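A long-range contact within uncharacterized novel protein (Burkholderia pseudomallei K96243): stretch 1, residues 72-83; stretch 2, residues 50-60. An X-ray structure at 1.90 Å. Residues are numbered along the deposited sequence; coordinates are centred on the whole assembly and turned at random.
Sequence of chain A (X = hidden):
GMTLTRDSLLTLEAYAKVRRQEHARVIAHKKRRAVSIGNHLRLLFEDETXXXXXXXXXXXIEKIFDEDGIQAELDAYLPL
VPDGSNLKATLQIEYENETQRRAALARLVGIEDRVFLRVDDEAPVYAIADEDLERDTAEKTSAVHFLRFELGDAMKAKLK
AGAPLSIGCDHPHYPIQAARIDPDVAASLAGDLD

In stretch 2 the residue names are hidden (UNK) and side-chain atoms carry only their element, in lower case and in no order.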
ATOM      1  N   ALA A  72     -14.277   8.897  11.966  1.00 16.66           N
ATOM      2  CA  ALA A  72     -13.873   8.034  10.864  1.00 17.21           C
ATOM      3  C   ALA A  72     -12.432   7.525  11.067  1.00 18.51           C
ATOM      4  O   ALA A  72     -12.127   6.400  10.693  1.00 18.37           O
ATOM      5  CB  ALA A  72     -14.028   8.767   9.516  1.00 17.47           C
ATOM      6  N   GLU A  73     -11.548   8.345  11.648  1.00 15.18           N
ATOM      7  CA  GLU A  73     -10.209   7.834  11.932  1.00 16.92           C
ATOM      8  C   GLU A  73     -10.214   6.867  13.099  1.00 16.91           C
ATOM      9  O   GLU A  73      -9.536   5.853  13.050  1.00 16.73           O
ATOM     10  CB  GLU A  73      -9.202   8.956  12.200  1.00 16.16           C
ATOM     11  CG  GLU A  73      -9.054   9.998  11.098  1.00 21.22           C
ATOM     12  CD  GLU A  73      -8.757   9.388   9.730  1.00 20.43           C
ATOM     13  OE1 GLU A  73      -8.229   8.240   9.636  1.00 17.53           O
ATOM     14  OE2 GLU A  73      -9.063  10.072   8.735  1.00 18.90           O
ATOM     15  N   LEU A  74     -10.970   7.159  14.166  1.00 17.70           N
ATOM     16  CA  LEU A  74     -11.131   6.184  15.270  1.00 18.20           C
ATOM     17  C   LEU A  74     -11.596   4.820  14.736  1.00 17.00           C
ATOM     18  O   LEU A  74     -11.083   3.727  15.111  1.00 17.93           O
ATOM     19  CB  LEU A  74     -12.138   6.741  16.297  1.00 16.88           C
ATOM     20  CG  LEU A  74     -11.608   7.729  17.357  1.00 26.25           C
ATOM     21  CD1 LEU A  74     -12.769   8.472  18.001  1.00 24.74           C
ATOM     22  CD2 LEU A  74     -10.756   7.040  18.457  1.00 23.49           C
ATOM     23  N   ASP A  75     -12.571   4.855  13.828  1.00 15.14           N
ATOM     24  CA  ASP A  75     -13.163   3.612  13.337  1.00 13.18           C
ATOM     25  C   ASP A  75     -12.192   2.928  12.398  1.00 17.21           C
ATOM     26  O   ASP A  75     -12.116   1.718  12.365  1.00 19.13           O
ATOM     27  CB  ASP A  75     -14.457   3.879  12.580  1.00 16.59           C
ATOM     28  CG  ASP A  75     -15.586   4.382  13.460  1.00 23.09           C
ATOM     29  OD1 ASP A  75     -15.484   4.304  14.683  1.00 20.94           O
ATOM     30  OD2 ASP A  75     -16.603   4.866  12.911  1.00 23.41           O
ATOM     31  N   ALA A  76     -11.387   3.700  11.650  1.00 17.99           N
ATOM     32  CA  ALA A  76     -10.409   3.100  10.749  1.00 16.62           C
ATOM     33  C   ALA A  76      -9.301   2.329  11.489  1.00 15.78           C
ATOM     34  O   ALA A  76      -8.760   1.309  10.963  1.00 18.54           O
ATOM     35  CB  ALA A  76      -9.773   4.151   9.847  1.00 13.66           C
ATOM     36  N   TYR A  77      -8.925   2.842  12.658  1.00 16.52           N
ATOM     37  CA  TYR A  77      -7.899   2.232  13.494  1.00 13.97           C
ATOM     38  C   TYR A  77      -8.394   1.204  14.533  1.00 17.84           C
ATOM     39  O   TYR A  77      -7.572   0.539  15.160  1.00 16.75           O
ATOM     40  CB  TYR A  77      -7.034   3.315  14.179  1.00 16.04           C
ATOM     41  CG  TYR A  77      -6.045   4.001  13.221  1.00 14.10           C
ATOM     42  CD1 TYR A  77      -4.790   3.463  12.988  1.00 14.76           C
ATOM     43  CD2 TYR A  77      -6.377   5.184  12.556  1.00 17.95           C
ATOM     44  CE1 TYR A  77      -3.883   4.090  12.140  1.00 16.08           C
ATOM     45  CE2 TYR A  77      -5.505   5.803  11.735  1.00 19.11           C
ATOM     46  CZ  TYR A  77      -4.231   5.264  11.532  1.00 17.67           C
ATOM     47  OH  TYR A  77      -3.332   5.849  10.672  1.00 17.37           O
ATOM     48  N   LEU A  78      -9.708   1.041  14.662  1.00 18.96           N
ATOM     49  CA  LEU A  78     -10.311   0.046  15.562  1.00 21.70           C
ATOM     50  C   LEU A  78      -9.784  -1.387  15.397  1.00 21.30           C
ATOM     51  O   LEU A  78      -9.661  -2.092  16.371  1.00 23.77           O
ATOM     52  CB  LEU A  78     -11.828  -0.034  15.337  1.00 21.62           C
ATOM     53  CG  LEU A  78     -12.606  -0.886  16.359  1.00 30.10           C
ATOM     54  CD1 LEU A  78     -12.522  -0.261  17.755  1.00 25.25           C
ATOM     55  CD2 LEU A  78     -14.094  -0.989  15.938  1.00 35.57           C
ATOM     56  N   PRO A  79      -9.504  -1.828  14.156  1.00 21.64           N
ATOM     57  CA  PRO A  79      -8.895  -3.132  13.997  1.00 20.40           C
ATOM     58  C   PRO A  79      -7.646  -3.367  14.861  1.00 19.39           C
ATOM     59  O   PRO A  79      -7.344  -4.513  15.178  1.00 19.77           O
ATOM     60  CB  PRO A  79      -8.520  -3.187  12.498  1.00 22.62           C
ATOM     61  CG  PRO A  79      -9.427  -2.191  11.845  1.00 26.89           C
ATOM     62  CD  PRO A  79      -9.719  -1.151  12.864  1.00 25.11           C
ATOM     63  N   LEU A  80      -6.898  -2.318  15.214  1.00 18.33           N
ATOM     64  CA  LEU A  80      -5.703  -2.521  16.008  1.00 15.95           C
ATOM     65  C   LEU A  80      -5.934  -2.694  17.533  1.00 16.23           C
ATOM     66  O   LEU A  80      -4.958  -2.992  18.279  1.00 16.36           O
ATOM     67  CB  LEU A  80      -4.677  -1.416  15.733  1.00 16.69           C
ATOM     68  CG  LEU A  80      -4.329  -1.123  14.278  1.00 20.71           C
ATOM     69  CD1 LEU A  80      -3.249  -0.047  14.138  1.00 23.76           C
ATOM     70  CD2 LEU A  80      -3.916  -2.430  13.612  1.00 15.21           C
ATOM     71  N   VAL A  81      -7.165  -2.462  17.997  1.00 14.58           N
ATOM     72  CA  VAL A  81      -7.460  -2.476  19.421  1.00 17.57           C
ATOM     73  C   VAL A  81      -7.589  -3.913  19.974  1.00 14.72           C
ATOM     74  O   VAL A  81      -8.469  -4.671  19.551  1.00 16.48           O
ATOM     75  CB  VAL A  81      -8.720  -1.655  19.710  1.00 16.75           C
ATOM     76  CG1 VAL A  81      -9.032  -1.679  21.200  1.00 24.72           C
ATOM     77  CG2 VAL A  81      -8.517  -0.200  19.196  1.00 19.44           C
ATOM     78  N   PRO A  82      -6.704  -4.318  20.898  1.00 16.66           N
ATOM     79  CA  PRO A  82      -6.882  -5.651  21.509  1.00 16.69           C
ATOM     80  C   PRO A  82      -8.154  -5.757  22.357  1.00 18.61           C
ATOM     81  O   PRO A  82      -8.630  -4.771  22.879  1.00 20.68           O
ATOM     82  CB  PRO A  82      -5.591  -5.866  22.315  1.00 18.75           C
ATOM     83  CG  PRO A  82      -4.937  -4.632  22.373  1.00 24.48           C
ATOM     84  CD  PRO A  82      -5.549  -3.613  21.476  1.00 17.97           C
ATOM     85  N   ASP A  83      -8.782  -6.913  22.405  1.00 21.58           N
ATOM     86  CA  ASP A  83     -10.111  -6.944  22.957  1.00 22.25           C
ATOM     87  C   ASP A  83     -10.244  -7.781  24.197  1.00 20.03           C
ATOM     88  O   ASP A  83     -11.365  -7.920  24.705  1.00 21.18           O
ATOM     89  CB  ASP A  83     -11.120  -7.420  21.927  1.00 23.59           C
ATOM     90  CG  ASP A  83     -10.793  -8.749  21.382  1.00 34.30           C
ATOM     91  OD1 ASP A  83      -9.985  -9.489  22.018  1.00 34.44           O
ATOM     92  OD2 ASP A  83     -11.330  -9.053  20.296  1.00 46.73           O
ATOM     93  N   UNK A  50       0.253   3.158  21.235  1.00 13.39           N
ATOM     94  CA  UNK A  50       0.603   3.117  19.833  1.00 15.75           C
ATOM     95  C   UNK A  50      -0.565   3.565  18.962  1.00 15.82           C
ATOM     96  O   UNK A  50      -0.340   4.246  17.953  1.00 15.88           O
ATOM     97  c   UNK A  50       1.113   1.738  19.339  1.00 15.45           C
ATOM     98  c   UNK A  50       2.347   1.259  20.149  1.00 15.35           C
ATOM     99  o   UNK A  50       0.079   0.747  19.429  1.00 14.30           O
ATOM    100  N   UNK A  51      -1.785   3.213  19.357  1.00 14.44           N
ATOM    101  CA  UNK A  51      -2.980   3.516  18.543  1.00 14.83           C
ATOM    102  C   UNK A  51      -3.361   5.010  18.664  1.00 14.22           C
ATOM    103  O   UNK A  51      -3.549   5.680  17.663  1.00 13.95           O
ATOM    104  c   UNK A  51      -4.753   0.030  19.137  1.00 11.91           C
ATOM    105  c   UNK A  51      -3.794   1.101  18.563  1.00 15.08           C
ATOM    106  c   UNK A  51      -4.181   2.562  18.872  1.00 12.93           C
ATOM    107  c   UNK A  51      -5.414   2.961  17.968  1.00 14.74           C
ATOM    108  N   UNK A  52      -3.431   5.527  19.892  1.00 15.09           N
ATOM    109  CA  UNK A  52      -3.707   6.944  20.160  1.00 16.14           C
ATOM    110  C   UNK A  52      -2.752   7.876  19.407  1.00 15.82           C
ATOM    111  O   UNK A  52      -3.193   8.867  18.798  1.00 14.40           O
ATOM    112  c   UNK A  52      -4.161   8.480  22.173  1.00 20.02           C
ATOM    113  n   UNK A  52      -4.545  11.781  24.976  1.00 23.74           N
ATOM    114  n   UNK A  52      -4.952   9.677  24.145  1.00 24.31           N
ATOM    115  c   UNK A  52      -4.108  10.582  24.625  1.00 18.94           C
ATOM    116  c   UNK A  52      -4.583   8.368  23.637  1.00 19.33           C
ATOM    117  c   UNK A  52      -3.674   7.182  21.664  1.00 17.51           C
ATOM    118  n   UNK A  52      -2.817  10.297  24.775  1.00 20.14           N
ATOM    119  N   UNK A  53      -1.481   7.528  19.400  1.00 15.72           N
ATOM    120  CA  UNK A  53      -0.472   8.245  18.645  1.00 15.54           C
ATOM    121  C   UNK A  53      -0.758   8.232  17.142  1.00 19.49           C
ATOM    122  O   UNK A  53      -0.722   9.268  16.488  1.00 15.82           O
ATOM    123  c   UNK A  53       4.120   9.331  16.588  1.00 18.14           C
ATOM    124  c   UNK A  53       3.676   8.062  16.294  1.00 18.13           C
ATOM    125  c   UNK A  53       3.515  10.057  17.602  1.00 16.63           C
ATOM    126  c   UNK A  53       2.497   9.477  18.345  1.00 16.01           C
ATOM    127  o   UNK A  53       5.171   9.910  15.915  1.00 18.98           O
ATOM    128  c   UNK A  53       2.010   8.210  18.066  1.00 12.65           C
ATOM    129  c   UNK A  53       2.592   7.511  17.029  1.00 15.22           C
ATOM    130  c   UNK A  53       0.892   7.626  18.889  1.00 13.25           C
ATOM    131  N   UNK A  54      -1.054   7.059  16.583  1.00 16.68           N
ATOM    132  CA  UNK A  54      -1.311   7.030  15.180  1.00 16.45           C
ATOM    133  C   UNK A  54      -2.502   7.917  14.829  1.00 16.41           C
ATOM    134  O   UNK A  54      -2.494   8.559  13.778  1.00 16.09           O
ATOM    135  c   UNK A  54      -0.446   3.357  14.321  1.00 18.29           C
ATOM    136  o   UNK A  54      -0.288   2.532  15.272  1.00 21.95           O
ATOM    137  n   UNK A  54      -0.820   3.000  13.124  1.00 11.94           N
ATOM    138  c   UNK A  54      -0.237   4.829  14.523  1.00 13.65           C
ATOM    139  c   UNK A  54      -1.539   5.594  14.690  1.00 14.95           C
ATOM    140  N   UNK A  55      -3.548   7.863  15.641  1.00 19.98           N
ATOM    141  CA  UNK A  55      -4.747   8.689  15.389  1.00 17.46           C
ATOM    142  C   UNK A  55      -4.384  10.158  15.488  1.00 17.87           C
ATOM    143  O   UNK A  55      -4.696  10.955  14.607  1.00 16.30           O
ATOM    144  c   UNK A  55      -7.246   6.388  17.246  1.00 18.33           C
ATOM    145  c   UNK A  55      -5.945   8.346  16.312  1.00 18.68           C
ATOM    146  c   UNK A  55      -6.444   6.920  16.075  1.00 16.21           C
ATOM    147  c   UNK A  55      -7.089   9.352  16.082  1.00 17.66           C
ATOM    148  N   UNK A  56      -3.664  10.525  16.535  1.00 17.24           N
ATOM    149  CA  UNK A  56      -3.222  11.900  16.664  1.00 17.18           C
ATOM    150  C   UNK A  56      -2.416  12.360  15.419  1.00 15.91           C
ATOM    151  O   UNK A  56      -2.610  13.476  14.886  1.00 16.25           O
ATOM    152  n   UNK A  56      -4.583  12.619  20.843  1.00 20.65           N
ATOM    153  c   UNK A  56      -4.398  12.688  19.476  1.00 15.95           C
ATOM    154  c   UNK A  56      -2.386  12.060  17.937  1.00 15.89           C
ATOM    155  c   UNK A  56      -3.186  12.154  19.211  1.00 14.64           C
ATOM    156  c   UNK A  56      -3.534  12.047  21.385  1.00 18.61           C
ATOM    157  n   UNK A  56      -2.670  11.758  20.422  1.00 14.73           N
ATOM    158  N   UNK A  57      -1.525  11.499  14.960  1.00 14.34           N
ATOM    159  CA  UNK A  57      -0.684  11.772  13.813  1.00 15.93           C
ATOM    160  C   UNK A  57      -1.503  11.952  12.517  1.00 15.08           C
ATOM    161  O   UNK A  57      -1.334  12.934  11.784  1.00 15.19           O
ATOM    162  c   UNK A  57       2.385  12.105  14.274  1.00 16.05           C
ATOM    163  o   UNK A  57       2.865  12.245  13.130  1.00 19.05           O
ATOM    164  c   UNK A  57       1.638  10.836  14.570  1.00 14.44           C
ATOM    165  c   UNK A  57       0.385  10.668  13.665  1.00 14.04           C
ATOM    166  o   UNK A  57       2.450  12.988  15.145  1.00 17.22           O
ATOM    167  N   UNK A  58      -2.463  11.074  12.307  1.00 12.65           N
ATOM    168  CA  UNK A  58      -3.326  11.213  11.158  1.00 15.15           C
ATOM    169  C   UNK A  58      -4.117  12.521  11.170  1.00 14.64           C
ATOM    170  O   UNK A  58      -4.143  13.245  10.172  1.00 14.28           O
ATOM    171  c   UNK A  58      -4.323  10.051  11.065  1.00 13.53           C
ATOM    172  c   UNK A  58      -5.268  10.099   9.788  1.00 12.13           C
ATOM    173 se   UNK A  58      -4.472   9.622   8.133  0.75  7.77          SE
ATOM    174  c   UNK A  58      -4.927   7.710   8.073  1.00  9.04           C
ATOM    175  N   UNK A  59      -4.773  12.788  12.295  1.00 15.44           N
ATOM    176  CA  UNK A  59      -5.520  14.021  12.471  1.00 15.55           C
ATOM    177  C   UNK A  59      -4.638  15.250  12.262  1.00 15.29           C
ATOM    178  O   UNK A  59      -5.049  16.194  11.568  1.00 14.93           O
ATOM    179  c   UNK A  59      -7.699  12.991  15.608  1.00 11.25           C
ATOM    180  c   UNK A  59      -8.359  12.871  13.144  1.00 13.44           C
ATOM    181  c   UNK A  59      -6.212  14.063  13.832  1.00 15.34           C
ATOM    182  c   UNK A  59      -7.196  12.925  14.149  1.00 14.14           C
ATOM    183  N   UNK A  60      -3.421  15.220  12.797  1.00 17.14           N
ATOM    184  CA  UNK A  60      -2.495  16.354  12.690  1.00 15.64           C
ATOM    185  C   UNK A  60      -2.088  16.667  11.222  1.00 17.24           C
ATOM    186  O   UNK A  60      -2.204  17.823  10.729  1.00 16.27           O
ATOM    187  n   UNK A  60      -0.249  18.363  14.139  1.00 19.47           N
ATOM    188  n   UNK A  60       1.454  18.557  12.853  1.00 20.88           N
ATOM    189  c   UNK A  60       0.756  19.156  13.794  1.00 21.81           C
ATOM    190  c   UNK A  60      -0.206  17.213  13.390  1.00 19.01           C
ATOM    191  c   UNK A  60       0.868  17.343  12.574  1.00 15.66           C
ATOM    192  c   UNK A  60      -1.243  16.112  13.522  1.00 16.85           C
TER

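Position 50 has three side-chain atoms, a carbon carrying one oxygen and one carbon, and none comes within 6 Å of stretch 1: Thr 50. Its hydroxyl is satisfied elsewhere in the structure.

Position 51 carries four carbons, forked at the first, with one arm two carbons long. It points toward stretch 1; the end carbon of the longer arm reaches Leu 80 and Val 81, and the shorter arm faces Tyr 77. This is Ile 51. Its CD1 lies 3.1 Å from the backbone O of Leu 80, 3.7 Å from Leu 80 CB and 3.8 Å from Val 81 CG2. The shorter arm, CG2, stands 4.1 Å from Tyr 77 CB.

Position 52 shows three carbons, a nitrogen, then a carbon bearing two more nitrogens. It points away from stretch 1; this is Arg 52. Position 53, one carbon and a six-carbon ring bearing an oxygen, is likewise out of reach: Tyr 53.

At position 54 three carbons end in one oxygen and one nitrogen, and this end lies at the edge of the Tyr 77 ring, near the ring plane: Gln 54. Its terminal amide is probably turned over in the model, so its oxygen and nitrogen should not be read literally.

Position 55 repeats the pattern of four carbons forked at the first, one arm two long. Its CA-to-CB bond runs sideways, but the end comes nearer, and the longer arm meets Leu 74 and Tyr 77: Ile 55. Its CD1 is 3.8 Å from Leu 74 CD2 and its CG1 3.9 Å from Tyr 77 CD2.

Position 56, one carbon and a five-membered ring with two nitrogens, makes no contact with stretch 1: His 56. At position 57, three carbons end in two oxygens; its CA-to-CB bond runs sideways and its end does not reach stretch 1: Glu 57.

Position 58 is unbranched, two carbons, selenium and a carbon, and touches Glu 73 and Tyr 77: Met 58, present as selenomethionine. Its CG is 3.5 Å from Glu 73 OE1, and its CE is 3.6 Å from Tyr 77 OH.

Position 59 has four carbons forked at the second, one of its end carbons packing on Glu 73, hence Leu 59, whose CD2 is 3.6 Å from Glu 73 CG. Position 60, again a five-membered ring with two nitrogens, is out of reach: His 60.

The rule here is shape fitting without hydrogen bonds across the stretches. The helices cross at 139°, and Tyr 77 is the knob, seated among Ile 51, Gln 54, Ile 55 and Met 58, the i, i+3, i+4, i+7 pattern of one helical face. Ile 51 extends the contact past the helix to Leu 80 and Val 81, while Glu 73 lends its aliphatic part to Leu 59 and has its carboxylate satisfied elsewhere.

Stretch 2 (50-60) TIRYQIHEMLH
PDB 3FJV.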